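Long-range contact in interferon alpha/beta receptor 1 (Mus musculus, PDB 3WCY), which pairs with IFNAR2 to form the heterodimeric receptor for type I interferons, whose binding activates JAK-STAT signalling: residues A[112-122]-A[158-168]. Numbering follows the deposited sequence.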
# COMPACT_ATOMS: atom_id res chain seq x y z
N GLU A 112 -13.58 -22.77 -3.45
CA GLU A 112 -14.97 -22.54 -3.08
C GLU A 112 -15.83 -22.85 -4.34
O GLU A 112 -15.39 -23.65 -5.17
CB GLU A 112 -15.18 -21.07 -2.65
CG GLU A 112 -14.31 -20.63 -1.47
CD GLU A 112 -14.57 -19.25 -0.89
OE1 GLU A 112 -14.73 -18.29 -1.68
OE2 GLU A 112 -14.56 -19.12 0.35
N ASP A 113 -17.05 -22.28 -4.47
CA ASP A 113 -17.95 -22.59 -5.59
C ASP A 113 -17.44 -21.88 -6.84
O ASP A 113 -17.07 -22.54 -7.82
CB ASP A 113 -19.40 -22.10 -5.32
CG ASP A 113 -20.03 -22.51 -4.02
OD1 ASP A 113 -20.12 -23.73 -3.76
OD2 ASP A 113 -20.53 -21.62 -3.30
N LYS A 114 -17.44 -20.53 -6.80
CA LYS A 114 -17.06 -19.63 -7.90
C LYS A 114 -15.72 -18.91 -7.64
O LYS A 114 -15.41 -17.92 -8.31
CB LYS A 114 -18.19 -18.61 -8.15
CG LYS A 114 -19.57 -19.22 -8.42
CD LYS A 114 -20.69 -18.19 -8.24
CE LYS A 114 -22.08 -18.78 -8.41
NZ LYS A 114 -22.49 -19.62 -7.25
N ALA A 115 -14.92 -19.41 -6.66
CA ALA A 115 -13.65 -18.77 -6.31
C ALA A 115 -12.53 -19.71 -5.86
O ALA A 115 -12.79 -20.84 -5.42
CB ALA A 115 -13.88 -17.70 -5.25
N ILE A 116 -11.28 -19.21 -5.97
CA ILE A 116 -10.04 -19.86 -5.52
C ILE A 116 -9.22 -18.84 -4.71
O ILE A 116 -8.98 -17.71 -5.16
CB ILE A 116 -9.24 -20.54 -6.67
CG1 ILE A 116 -9.88 -21.91 -7.03
CG2 ILE A 116 -7.75 -20.73 -6.31
CD1 ILE A 116 -9.62 -22.42 -8.43
N LEU A 117 -8.83 -19.25 -3.49
CA LEU A 117 -8.02 -18.47 -2.56
C LEU A 117 -6.55 -18.89 -2.72
O LEU A 117 -6.23 -20.07 -2.56
CB LEU A 117 -8.48 -18.70 -1.11
CG LEU A 117 -9.88 -18.20 -0.75
CD1 LEU A 117 -10.84 -19.36 -0.57
CD2 LEU A 117 -9.85 -17.35 0.51
N VAL A 118 -5.68 -17.94 -3.10
CA VAL A 118 -4.25 -18.17 -3.29
C VAL A 118 -3.49 -17.57 -2.10
O VAL A 118 -3.37 -16.34 -1.99
CB VAL A 118 -3.73 -17.65 -4.65
CG1 VAL A 118 -2.22 -17.85 -4.78
CG2 VAL A 118 -4.44 -18.33 -5.81
N HIS A 119 -3.05 -18.44 -1.18
CA HIS A 119 -2.32 -18.07 0.02
C HIS A 119 -0.83 -18.00 -0.31
O HIS A 119 -0.18 -19.04 -0.47
CB HIS A 119 -2.62 -19.03 1.18
CG HIS A 119 -4.08 -19.18 1.47
ND1 HIS A 119 -4.73 -18.34 2.36
CD2 HIS A 119 -4.98 -20.06 0.97
CE1 HIS A 119 -6.00 -18.73 2.36
NE2 HIS A 119 -6.19 -19.76 1.55
N ILE A 120 -0.33 -16.77 -0.49
CA ILE A 120 1.06 -16.52 -0.85
C ILE A 120 1.90 -16.27 0.40
O ILE A 120 1.55 -15.42 1.23
CB ILE A 120 1.22 -15.37 -1.88
CG1 ILE A 120 0.19 -15.45 -3.02
CG2 ILE A 120 2.64 -15.30 -2.43
CD1 ILE A 120 -0.34 -14.13 -3.45
N SER A 121 3.00 -17.00 0.52
CA SER A 121 3.99 -16.81 1.57
C SER A 121 5.21 -16.18 0.88
O SER A 121 5.61 -16.66 -0.19
CB SER A 121 4.35 -18.15 2.21
OG SER A 121 4.68 -17.97 3.58
N PRO A 122 5.77 -15.05 1.39
CA PRO A 122 6.90 -14.40 0.71
C PRO A 122 8.19 -15.23 0.73
O PRO A 122 8.32 -16.09 1.60
CB PRO A 122 7.06 -13.09 1.49
CG PRO A 122 6.54 -13.39 2.84
CD PRO A 122 5.40 -14.33 2.63
N TYR A 158 -1.58 -8.35 -1.89
CA TYR A 158 -2.25 -9.09 -0.83
C TYR A 158 -1.71 -10.51 -0.73
O TYR A 158 -1.54 -11.18 -1.75
CB TYR A 158 -3.78 -9.07 -1.05
CG TYR A 158 -4.37 -7.68 -1.23
CD1 TYR A 158 -4.37 -7.05 -2.47
CD2 TYR A 158 -4.97 -7.01 -0.16
CE1 TYR A 158 -4.90 -5.77 -2.64
CE2 TYR A 158 -5.53 -5.74 -0.32
CZ TYR A 158 -5.49 -5.13 -1.57
OH TYR A 158 -6.04 -3.88 -1.74
N TYR A 159 -1.42 -10.97 0.51
CA TYR A 159 -0.87 -12.29 0.80
C TYR A 159 -1.89 -13.43 0.67
O TYR A 159 -1.54 -14.61 0.79
CB TYR A 159 -0.09 -12.30 2.12
CG TYR A 159 1.23 -11.56 2.01
CD1 TYR A 159 2.40 -12.24 1.69
CD2 TYR A 159 1.29 -10.18 2.16
CE1 TYR A 159 3.61 -11.56 1.57
CE2 TYR A 159 2.50 -9.49 2.04
CZ TYR A 159 3.66 -10.19 1.74
OH TYR A 159 4.84 -9.50 1.62
N VAL A 160 -3.15 -13.06 0.41
CA VAL A 160 -4.28 -13.94 0.12
C VAL A 160 -5.06 -13.21 -0.98
O VAL A 160 -5.60 -12.12 -0.73
CB VAL A 160 -5.18 -14.29 1.33
CG1 VAL A 160 -6.39 -15.12 0.90
CG2 VAL A 160 -4.40 -15.03 2.41
N GLU A 161 -5.05 -13.75 -2.20
CA GLU A 161 -5.77 -13.13 -3.30
C GLU A 161 -6.87 -14.07 -3.77
O GLU A 161 -6.57 -15.13 -4.31
CB GLU A 161 -4.83 -12.68 -4.44
CG GLU A 161 -5.51 -11.98 -5.61
CD GLU A 161 -6.26 -10.69 -5.34
OE1 GLU A 161 -5.63 -9.71 -4.86
OE2 GLU A 161 -7.48 -10.64 -5.63
N LYS A 162 -8.13 -13.70 -3.51
CA LYS A 162 -9.27 -14.49 -3.92
C LYS A 162 -9.59 -14.22 -5.39
O LYS A 162 -9.89 -13.08 -5.76
CB LYS A 162 -10.49 -14.22 -3.01
CG LYS A 162 -11.68 -15.16 -3.25
CD LYS A 162 -12.80 -14.97 -2.23
CE LYS A 162 -13.74 -13.82 -2.53
NZ LYS A 162 -14.56 -14.06 -3.75
N ILE A 163 -9.47 -15.27 -6.24
CA ILE A 163 -9.77 -15.20 -7.67
C ILE A 163 -11.26 -15.54 -7.85
O ILE A 163 -11.65 -16.68 -7.60
CB ILE A 163 -8.82 -16.08 -8.52
CG1 ILE A 163 -7.35 -15.67 -8.30
CG2 ILE A 163 -9.20 -16.00 -10.00
CD1 ILE A 163 -6.33 -16.74 -8.59
N PRO A 164 -12.10 -14.54 -8.22
CA PRO A 164 -13.55 -14.81 -8.33
C PRO A 164 -14.00 -15.03 -9.77
O PRO A 164 -13.16 -15.15 -10.67
CB PRO A 164 -14.15 -13.48 -7.87
CG PRO A 164 -13.15 -12.44 -8.34
CD PRO A 164 -11.81 -13.12 -8.52
N GLU A 165 -15.34 -15.08 -9.99
CA GLU A 165 -16.02 -15.32 -11.27
C GLU A 165 -15.60 -16.64 -11.96
O GLU A 165 -15.54 -16.71 -13.19
CB GLU A 165 -15.83 -14.09 -12.20
CG GLU A 165 -17.14 -13.47 -12.66
CD GLU A 165 -16.98 -12.39 -13.72
OE1 GLU A 165 -16.66 -12.73 -14.88
OE2 GLU A 165 -17.20 -11.20 -13.38
N LEU A 166 -15.32 -17.68 -11.15
CA LEU A 166 -14.90 -19.00 -11.64
C LEU A 166 -16.08 -19.97 -11.79
O LEU A 166 -17.13 -19.78 -11.16
CB LEU A 166 -13.82 -19.62 -10.74
CG LEU A 166 -12.48 -18.90 -10.62
CD1 LEU A 166 -11.66 -19.50 -9.50
CD2 LEU A 166 -11.68 -18.96 -11.90
N LEU A 167 -15.91 -20.99 -12.64
CA LEU A 167 -16.95 -21.99 -12.89
C LEU A 167 -16.84 -23.16 -11.90
O LEU A 167 -15.75 -23.72 -11.74
CB LEU A 167 -16.91 -22.50 -14.35
CG LEU A 167 -17.41 -21.53 -15.43
CD1 LEU A 167 -16.25 -20.72 -16.03
CD2 LEU A 167 -18.12 -22.28 -16.54
N PRO A 168 -17.96 -23.55 -11.23
CA PRO A 168 -17.91 -24.69 -10.30
C PRO A 168 -17.52 -26.01 -10.97
O PRO A 168 -17.61 -26.13 -12.19
CB PRO A 168 -19.34 -24.75 -9.74
CG PRO A 168 -19.91 -23.40 -9.98
CD PRO A 168 -19.32 -22.98 -11.29
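Ile116, Val118 and Ile163 point from the paired strands into the domain, and Leu166 joins them from the loop that follows. CD1 of Leu166 meets CD1 of Ile116 at 3.7 Å with the two side chains nearly perpendicular. With CG1 of Val118 anti to the backbone N (chi1 177°), CG2 is the branch that touches CD1 of Ile163, at a slant and also at 3.7 Å. Tyr172, Leu174 and Val176 of strand 171-179 pack against this layer, which places it in the domain core. On the face of Leu117, His119, Val160 and Lys162, Val160 runs alongside the His119 imidazole, whose NE2 is hydrogen-bonded to Glu110. Lys162 curls over Ala115, just before the strand, its CG 3.9 Å and its NZ 4.0 Å from Ala115 CB. At the far end the Tyr159 ring turns its edge to Ile120 O, in plane, and packs edge-to-face with Tyr139; Ile120 N bonds Tyr159 O (2.8 Å). Paired backbone bonds Ile116-Ile163 and Val118-Glu161 fix the antiparallel register, the straightest being Ile163 N to Ile116 O (2.7 Å, 169°). Strand 116-121 lies between 106-111 and 160-163 in the three-stranded sheet of a fibronectin type III beta-sandwich, the receptor's second such domain.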